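Local structure of endoglucanase 1 (Humicola insolens, 6YP1) at residues N247-Y251 against I294-Y298. The protein hydrolyses internal beta-1,4-glucosidic bonds in cellulose, lichenin and cereal beta-D-glucans as a secreted, monomeric family 7 endoglucanase. Sequence-based numbering, arbitrary orientation.
Sequences NVTDY and IESFY. With NAG (2-acetamido-2-deoxy-beta-D-glucopyranose), chain H.
This is a loop-to-loop packing contact at the periphery of the GH7 domain, between 247-251, which leads into the short strand 252-253, and the segment 294-298, which leaves strand 292-294. The backbones stay apart: the nearest CA atoms, of Tyr251 and Phe297, are 7.4 Å from each other, and side chains fill the gap. From Glu295 to Tyr298 the chain is extended, with phi/psi close to polyproline values at the first three residues, whereas 247-251 turns through Thr249 and Asp250, after a left-handed Asn247 (65/40). Tyr251, chi1 t, reaches across so that its OH donates a 2.8 Å hydrogen bond to the backbone O of Glu295. Phe297, chi1 p, presents its ring edge to the face of Tyr251 in a T-shaped stack, centroids 4.8 Å apart, planes at 79°, with CD2 of Tyr251 3.5 Å from CD2 of Phe297. Trp241 also stacks on Phe297 and extends the aromatic cluster. Val248 packs against Phe297, its CG1 4.0 Å from Phe297 CB, while Ile294 CG2 lies 4.0 Å from Tyr251 CE1. Ser296 OG donates a 2.8 Å hydrogen bond to Phe297 O. Asn247 faces away, its ND2 joined to NAG C1 (1.5 Å) and hydrogen-bonded to Asn300 O. Together these features describe two peripheral loops of the concanavalin-like GH7 fold, joined by a T-shaped Tyr-Phe pair and a tyrosine-to-backbone hydrogen bond, one carrying the N-glycosylation sequon Asn247-Val248-Thr249, away from the catalytic residues.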
loop_
_atom_site.group_PDB
_atom_site.type_symbol
_atom_site.label_atom_id
_atom_site.label_comp_id
_atom_site.label_asym_id
_atom_site.label_seq_id
_atom_site.Cartn_x
_atom_site.Cartn_y
_atom_site.Cartn_z
ATOM N N ASN A 247 12.924 -14.502 15.072
ATOM C CA ASN A 247 13.848 -14.530 16.198
ATOM C C ASN A 247 15.167 -13.829 15.902
ATOM O O ASN A 247 16.246 -14.266 16.359
ATOM C CB ASN A 247 14.054 -15.947 16.727
ATOM C CG ASN A 247 14.816 -16.034 18.018
ATOM O OD1 ASN A 247 14.680 -15.203 18.924
ATOM N ND2 ASN A 247 15.620 -17.069 18.102
ATOM N N VAL A 248 15.085 -12.700 15.191
ATOM C CA VAL A 248 16.241 -11.803 14.971
ATOM C C VAL A 248 15.783 -10.454 15.545
ATOM O O VAL A 248 14.923 -9.815 14.966
ATOM C CB VAL A 248 16.596 -11.705 13.500
ATOM C CG1 VAL A 248 17.725 -10.716 13.326
ATOM C CG2 VAL A 248 17.010 -13.069 12.964
ATOM N N THR A 249 16.273 -10.076 16.724
ATOM C CA THR A 249 15.695 -8.945 17.433
ATOM C C THR A 249 16.536 -7.667 17.337
ATOM O O THR A 249 16.013 -6.625 17.752
ATOM C CB THR A 249 15.487 -9.280 18.918
ATOM O OG1 THR A 249 16.744 -9.520 19.516
ATOM C CG2 THR A 249 14.588 -10.474 19.101
ATOM N N ASP A 250 17.735 -7.725 16.748
ATOM C CA ASP A 250 18.671 -6.608 16.754
ATOM C C ASP A 250 18.811 -5.991 15.342
ATOM O O ASP A 250 19.732 -5.214 15.105
ATOM C CB ASP A 250 20.036 -7.019 17.298
ATOM C CG ASP A 250 20.686 -8.180 16.552
ATOM O OD1 ASP A 250 20.020 -8.848 15.745
ATOM O OD2 ASP A 250 21.869 -8.458 16.869
ATOM N N TYR A 251 17.884 -6.288 14.445
ATOM C CA TYR A 251 18.032 -5.890 13.058
ATOM C C TYR A 251 17.511 -4.483 12.736
ATOM O O TYR A 251 18.066 -3.834 11.869
ATOM C CB TYR A 251 17.356 -6.917 12.142
ATOM C CG TYR A 251 17.648 -6.719 10.676
ATOM C CD1 TYR A 251 18.886 -7.074 10.148
ATOM C CD2 TYR A 251 16.714 -6.198 9.792
ATOM C CE1 TYR A 251 19.210 -6.934 8.822
ATOM C CE2 TYR A 251 17.006 -6.015 8.475
ATOM C CZ TYR A 251 18.265 -6.384 7.977
ATOM O OH TYR A 251 18.521 -6.222 6.633
ATOM N N ILE A 294 23.111 -2.986 3.974
ATOM C CA ILE A 294 22.744 -3.825 5.128
ATOM C C ILE A 294 22.038 -5.027 4.555
ATOM O O ILE A 294 20.867 -4.942 4.135
ATOM C CB ILE A 294 21.911 -3.046 6.130
ATOM C CG1 ILE A 294 22.708 -1.850 6.683
ATOM C CG2 ILE A 294 21.390 -3.949 7.229
ATOM C CD1 ILE A 294 21.878 -0.816 7.417
ATOM N N GLU A 295 22.720 -6.158 4.475
ATOM C CA GLU A 295 22.152 -7.367 3.896
ATOM C C GLU A 295 20.964 -7.827 4.727
ATOM O O GLU A 295 20.882 -7.511 5.929
ATOM C CB GLU A 295 23.218 -8.450 3.763
ATOM C CG GLU A 295 24.353 -8.170 2.859
ATOM C CD GLU A 295 24.078 -8.030 1.357
ATOM O OE1 GLU A 295 22.941 -8.354 0.830
ATOM O OE2 GLU A 295 25.049 -7.642 0.676
ATOM N N SER A 296 20.092 -8.614 4.149
ATOM C CA SER A 296 19.032 -9.252 4.927
ATOM C C SER A 296 19.636 -10.117 6.038
ATOM O O SER A 296 20.618 -10.826 5.814
ATOM C CB SER A 296 18.101 -10.082 4.084
ATOM O OG SER A 296 17.018 -10.531 4.896
ATOM N N PHE A 297 18.934 -10.174 7.165
ATOM C CA PHE A 297 19.074 -11.261 8.110
ATOM C C PHE A 297 18.708 -12.579 7.476
ATOM O O PHE A 297 17.967 -12.646 6.505
ATOM C CB PHE A 297 18.186 -11.008 9.335
ATOM C CG PHE A 297 16.741 -10.813 8.986
ATOM C CD1 PHE A 297 15.838 -11.865 8.889
ATOM C CD2 PHE A 297 16.246 -9.545 8.710
ATOM C CE1 PHE A 297 14.538 -11.676 8.484
ATOM C CE2 PHE A 297 14.932 -9.349 8.314
ATOM C CZ PHE A 297 14.088 -10.409 8.178
ATOM N N TYR A 298 19.227 -13.642 8.078
ATOM C CA TYR A 298 18.720 -15.006 7.934
ATOM C C TYR A 298 17.783 -15.326 9.082
ATOM O O TYR A 298 17.937 -14.836 10.211
ATOM C CB TYR A 298 19.851 -16.046 7.887
ATOM C CG TYR A 298 20.593 -16.086 6.568
ATOM C CD1 TYR A 298 21.541 -15.127 6.220
ATOM C CD2 TYR A 298 20.339 -17.099 5.632
ATOM C CE1 TYR A 298 22.204 -15.176 5.003
ATOM C CE2 TYR A 298 21.009 -17.169 4.439
ATOM C CZ TYR A 298 21.945 -16.219 4.124
ATOM O OH TYR A 298 22.652 -16.332 2.962
HETATM C C1 NAG H . 16.418 -17.406 19.328
HETATM C C2 NAG H . 15.795 -18.532 20.028
HETATM C C3 NAG H . 16.746 -19.185 21.053
HETATM C C4 NAG H . 18.088 -19.490 20.380
HETATM C C5 NAG H . 18.635 -18.242 19.783
HETATM C C6 NAG H . 19.890 -18.604 18.911
HETATM C C7 NAG H . 13.352 -18.140 20.266
HETATM C C8 NAG H . 12.252 -17.494 21.055
HETATM N N2 NAG H . 14.592 -18.041 20.703
HETATM O O3 NAG H . 16.155 -20.331 21.618
HETATM O O4 NAG H . 19.037 -19.959 21.351
HETATM O O5 NAG H . 17.678 -17.715 18.805
HETATM O O6 NAG H . 20.469 -17.371 18.428
HETATM O O7 NAG H . 13.103 -18.765 19.204
#